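Local coordinates for putative short-chain dehydrogenase/reductase (Burkholderia xenovorans, PDB 5JY1), which is a putative short-chain dehydrogenase/reductase, an oxidoreductase that binds NAD and probably interconverts carbonyl and alcohol groups of a substrate, at the interface of chains A and B. Residues are numbered along the deposited sequence; one frame, centred on the assembly and turned at random. Chains: chain A/B, Putative short-chain dehydrogenase/reductase.

Contact 1 and contact 2 lie about 35 Å apart, between the centres of their C-alpha atoms, on one two-fold symmetric interface between chains A and B, so each has a twin with the chains exchanged. They share the 3-10 helix 108-110: A:Glu109 serves contact 1 and B:Leu108 contact 2. Contact 1 joins the C-terminal tail of one chain to the end of helix 162-182 in the other, whereas contact 2 sets helix 113-141 against its counterpart and the segment leading into it. Both helices belong to the surface by which short-chain dehydrogenases commonly pair, and the deposited assembly holds four copies.

Contact 1: the interface of chains A and B. Residues chain A 107, 109, 159, 269-271, 273; chain B 181, 184-185.
B:Arg184 reaches between two carboxylates of chain A, A:Glu109 and A:Glu273, and meets them in different ways. Its CG stands between backbone N and carbonyl carbon (chi1 69°), and the chain then runs extended to NE, carrying the guanidinium across the boundary. At the far end B:Arg184 NH2 donates to A:Glu109 OE1 at 3.2 Å, and the oxygen accepts through its syn lone pair; the two groups arrive from opposite directions with planes only 21° apart, though the oxygen is tilted out of the guanidinium plane. A:Glu273 instead lies alongside the arginine, pointing the same way. A:Glu273 OE2 sits in the guanidinium plane, 3.3 Å from B:Arg184 NE, but the N-H meets this oxygen from above the carboxylate, whose plane is turned by 48°. Both pairs are salt bridges.

Further contacts, several from its own chain, help fix the guanidinium. B:Arg184 NH1 donates to B:Glu181 O, a backbone carbonyl of its own chain, at 2.7 Å, in a bent bond from above the carbonyl plane, and B:Phe185 CE2 lies over the centre of one guanidinium face. A water 2.7 Å from B:Arg184 NH1 also bonds to A:Glu109 OE2 and B:Glu181 OE1, and probably eases the approach of these two acids. On the tail side, A:Ile269 CG2 packs on B:Arg184 CD at 3.6 Å. A backbone bond also ties A:Glu273 to the arginine: A:Glu273 N donates to B:Arg184 O at 2.7 Å.

A:Trp159 presents one face to B:Glu181, whose CA lies 3.8 Å from the centroid of the six-membered ring. The glutamate chain runs antiparallel to the indole across that face, its carboxylate almost parallel to the ring, while A:Leu107 CD2 lies at the ring edge.

In this short-chain dehydrogenase fold, B:Glu181 lies near the C-terminal end of helix 162-182, whose first turns carry the catalytic B:Tyr164 and B:Lys168 of the family's YxxxK motif; B:Arg184 follows in 3-10 helix 183-185, clasped by the partner's C-terminal tail and the loop of A:Trp159.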
# COMPACT_ATOMS: atom_id res chain seq x y z
N LEU A 107 -0.42 -24.71 -11.29
CA LEU A 107 -0.99 -24.38 -9.98
C LEU A 107 0.08 -24.44 -8.90
O LEU A 107 1.08 -25.16 -9.01
CB LEU A 107 -2.13 -25.34 -9.64
CG LEU A 107 -3.31 -25.31 -10.60
CD1 LEU A 107 -4.21 -26.51 -10.35
CD2 LEU A 107 -4.10 -24.02 -10.45
N GLU A 109 0.35 -25.71 -5.93
CA GLU A 109 0.69 -27.02 -5.38
C GLU A 109 1.39 -27.91 -6.39
O GLU A 109 1.94 -28.95 -6.00
CB GLU A 109 -0.56 -27.73 -4.83
CG GLU A 109 -1.60 -28.13 -5.88
CD GLU A 109 -2.65 -27.06 -6.13
OE1 GLU A 109 -3.74 -27.39 -6.63
OE2 GLU A 109 -2.38 -25.87 -5.84
N TRP A 159 -2.52 -16.19 -10.53
CA TRP A 159 -2.54 -17.64 -10.67
C TRP A 159 -1.40 -18.13 -11.55
O TRP A 159 -1.00 -17.47 -12.51
CB TRP A 159 -3.86 -18.11 -11.29
CG TRP A 159 -5.09 -17.99 -10.45
CD1 TRP A 159 -5.77 -16.84 -10.12
CD2 TRP A 159 -5.85 -19.08 -9.89
NE1 TRP A 159 -6.88 -17.15 -9.36
CE2 TRP A 159 -6.95 -18.51 -9.21
CE3 TRP A 159 -5.69 -20.47 -9.88
CZ2 TRP A 159 -7.89 -19.29 -8.52
CZ3 TRP A 159 -6.63 -21.24 -9.19
CH2 TRP A 159 -7.72 -20.65 -8.53
N ILE A 269 -10.77 -23.95 -14.12
CA ILE A 269 -10.77 -24.07 -12.66
C ILE A 269 -12.08 -23.53 -12.11
O ILE A 269 -12.42 -22.36 -12.35
CB ILE A 269 -9.57 -23.32 -12.05
CG1 ILE A 269 -8.24 -23.88 -12.56
CG2 ILE A 269 -9.63 -23.36 -10.53
CD1 ILE A 269 -7.97 -25.31 -12.16
N LYS A 270 -12.82 -24.37 -11.39
CA LYS A 270 -14.07 -23.92 -10.78
C LYS A 270 -13.77 -22.97 -9.63
O LYS A 270 -12.95 -23.28 -8.76
CB LYS A 270 -14.88 -25.12 -10.29
CG LYS A 270 -16.33 -24.80 -9.96
CD LYS A 270 -17.13 -26.05 -9.64
CE LYS A 270 -18.58 -25.71 -9.31
NZ LYS A 270 -19.33 -26.88 -8.78
N PRO A 271 -14.40 -21.79 -9.59
CA PRO A 271 -14.08 -20.83 -8.52
C PRO A 271 -14.35 -21.33 -7.11
O PRO A 271 -13.69 -20.87 -6.16
CB PRO A 271 -14.96 -19.61 -8.86
CG PRO A 271 -15.82 -20.02 -10.00
CD PRO A 271 -15.10 -21.13 -10.70
N GLU A 273 -14.93 -24.91 -4.82
CA GLU A 273 -14.95 -26.37 -4.71
C GLU A 273 -15.29 -26.82 -3.29
O GLU A 273 -14.89 -27.90 -2.87
CB GLU A 273 -13.63 -26.97 -5.17
CG GLU A 273 -13.25 -26.64 -6.61
CD GLU A 273 -12.17 -27.56 -7.17
OE1 GLU A 273 -12.20 -28.77 -6.86
OE2 GLU A 273 -11.30 -27.07 -7.92
N GLU B 181 -5.16 -18.71 -5.10
CA GLU B 181 -5.43 -20.02 -5.70
C GLU B 181 -6.21 -20.97 -4.79
O GLU B 181 -7.03 -21.76 -5.28
CB GLU B 181 -4.12 -20.69 -6.11
CG GLU B 181 -3.28 -19.88 -7.11
CD GLU B 181 -2.27 -20.74 -7.85
OE1 GLU B 181 -2.43 -21.99 -7.85
OE2 GLU B 181 -1.31 -20.18 -8.42
N ARG B 184 -10.47 -21.55 -3.46
CA ARG B 184 -11.49 -22.44 -4.01
C ARG B 184 -11.73 -23.65 -3.13
O ARG B 184 -12.77 -24.30 -3.26
CB ARG B 184 -11.12 -22.89 -5.44
CG ARG B 184 -9.92 -23.86 -5.55
CD ARG B 184 -9.60 -24.08 -7.03
NE ARG B 184 -8.68 -25.19 -7.32
CZ ARG B 184 -7.36 -25.10 -7.23
NH1 ARG B 184 -6.80 -23.97 -6.82
NH2 ARG B 184 -6.59 -26.14 -7.54
N PHE B 185 -10.80 -23.95 -2.22
CA PHE B 185 -10.95 -25.03 -1.26
C PHE B 185 -11.30 -24.54 0.14
O PHE B 185 -11.24 -25.33 1.09
CB PHE B 185 -9.67 -25.87 -1.20
CG PHE B 185 -9.28 -26.48 -2.52
CD1 PHE B 185 -10.13 -27.36 -3.17
CD2 PHE B 185 -8.05 -26.19 -3.09
CE1 PHE B 185 -9.77 -27.93 -4.39
CE2 PHE B 185 -7.68 -26.76 -4.30
CZ PHE B 185 -8.54 -27.63 -4.95
O HOH W 1 -4.11 -24.03 -6.87

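Contact 2: the interface of chains A and B. Residues chain A 125, 128, 132; chain B 108, 111-113, 116.
With chi1 at 170°, A:Trp128 has CG opposite its backbone nitrogen, which turns the indole toward chain B; B:Leu116, trans about the same bond at 178°, sends its CD2 methyl toward that ring from the other side. Both residues belong to copies of helix 113-141, one of the long helices through which members of the short-chain dehydrogenase/reductase family typically dimerise. The methyl sits over the centre of the indole face, B:Leu116 CD2 to A:Trp128 CD2 being 3.5 Å. The same methyl also covers a face of A:Trp125, 3.7 Å from the centroid of its six-membered ring and displaced toward the rim. B:Leu116 thus wedges its tip between two tryptophans in CH-pi contact with each.

At the edge of the first indole, A:Trp128 NE1 donates to B:Asp113 OD1, on the first residue of the partner's helix 113-141, at 2.9 Å, with 161° at the hydrogen. The oxygen lies in the indole plane but is approached from above the plane of its own carboxylate. On the opposite rim, B:Leu108 CD1 packs 3.7 Å from A:Trp128 CZ3. The edge of A:Trp125 meets the backbone of B:Asp113, CH2 to O being 3.4 Å.

A:Arg132 covers the remaining face of A:Trp128, its CD over the ring centre; bends at chi2 and chi3 fold the guanidinium back so that the indole rim lies against its face. From there it grips the backbone oxygen of B:Lys111, in the loop just ahead of that helix, end-on: A:Arg132 NH1 donates to B:Lys111 O at 2.7 Å, and A:Arg132 NH2 to the same oxygen at 2.8 Å. Both nitrogens come from one face of the carbonyl plane. A longer salt bridge, 3.6 Å from A:Arg132 NH2 to B:Asp113 OD1, adds a charge pairing to the oxygen already bound by A:Trp128.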
# COMPACT_ATOMS: atom_id res chain seq x y z
N TRP A 125 18.51 -13.54 -6.54
CA TRP A 125 19.96 -13.59 -6.37
C TRP A 125 20.67 -12.75 -7.43
O TRP A 125 21.63 -12.03 -7.12
CB TRP A 125 20.43 -15.04 -6.44
CG TRP A 125 20.22 -15.78 -5.15
CD1 TRP A 125 19.20 -16.65 -4.85
CD2 TRP A 125 21.04 -15.71 -3.98
NE1 TRP A 125 19.35 -17.12 -3.56
CE2 TRP A 125 20.48 -16.57 -3.01
CE3 TRP A 125 22.22 -15.01 -3.67
CZ2 TRP A 125 21.05 -16.75 -1.75
CZ3 TRP A 125 22.78 -15.18 -2.42
CH2 TRP A 125 22.20 -16.05 -1.47
N TRP A 128 20.47 -9.21 -6.22
CA TRP A 128 21.36 -9.09 -5.07
C TRP A 128 22.83 -9.00 -5.48
O TRP A 128 23.55 -8.10 -5.03
CB TRP A 128 21.12 -10.30 -4.16
CG TRP A 128 22.07 -10.56 -2.99
CD1 TRP A 128 23.20 -11.32 -3.01
CD2 TRP A 128 21.89 -10.15 -1.63
NE1 TRP A 128 23.76 -11.38 -1.75
CE2 TRP A 128 22.97 -10.67 -0.88
CE3 TRP A 128 20.91 -9.41 -0.96
CZ2 TRP A 128 23.10 -10.45 0.49
CZ3 TRP A 128 21.05 -9.18 0.39
CH2 TRP A 128 22.14 -9.70 1.10
N ARG A 132 25.15 -5.46 -5.22
CA ARG A 132 26.35 -5.36 -4.39
C ARG A 132 27.62 -5.16 -5.21
O ARG A 132 28.56 -4.52 -4.73
CB ARG A 132 26.43 -6.59 -3.48
CG ARG A 132 25.37 -6.54 -2.36
CD ARG A 132 24.79 -7.92 -1.98
NE ARG A 132 25.82 -8.91 -1.64
CZ ARG A 132 26.36 -9.06 -0.44
NH1 ARG A 132 26.01 -8.26 0.56
NH2 ARG A 132 27.26 -10.01 -0.22
N LEU B 108 24.12 -3.64 4.62
CA LEU B 108 23.76 -4.52 3.51
C LEU B 108 24.99 -5.02 2.75
O LEU B 108 25.08 -6.21 2.43
CB LEU B 108 22.81 -3.78 2.56
CG LEU B 108 22.28 -4.51 1.32
CD1 LEU B 108 21.55 -5.78 1.70
CD2 LEU B 108 21.34 -3.57 0.57
N LYS B 111 26.55 -7.94 4.63
CA LYS B 111 25.88 -9.23 4.65
C LYS B 111 26.57 -10.19 3.69
O LYS B 111 27.02 -9.79 2.61
CB LYS B 111 24.40 -9.08 4.27
CG LYS B 111 23.57 -8.20 5.22
CD LYS B 111 23.06 -9.02 6.42
CE LYS B 111 22.22 -8.15 7.35
NZ LYS B 111 21.60 -8.88 8.49
N THR B 112 26.70 -11.45 4.09
CA THR B 112 27.25 -12.46 3.19
C THR B 112 26.13 -13.19 2.45
O THR B 112 24.97 -13.19 2.88
CB THR B 112 28.08 -13.48 3.97
OG1 THR B 112 27.22 -14.18 4.88
CG2 THR B 112 29.19 -12.77 4.75
N ASP B 113 26.50 -13.82 1.33
CA ASP B 113 25.55 -14.68 0.63
C ASP B 113 25.03 -15.78 1.54
O ASP B 113 23.87 -16.18 1.46
CB ASP B 113 26.20 -15.30 -0.62
CG ASP B 113 26.44 -14.29 -1.73
OD1 ASP B 113 26.06 -13.10 -1.58
OD2 ASP B 113 27.02 -14.69 -2.76
N LEU B 116 22.06 -14.52 3.51
CA LEU B 116 20.83 -14.46 2.74
C LEU B 116 20.28 -15.86 2.49
O LEU B 116 19.07 -16.08 2.62
CB LEU B 116 21.04 -13.71 1.42
CG LEU B 116 19.79 -13.65 0.53
CD1 LEU B 116 18.64 -12.89 1.21
CD2 LEU B 116 20.11 -13.04 -0.83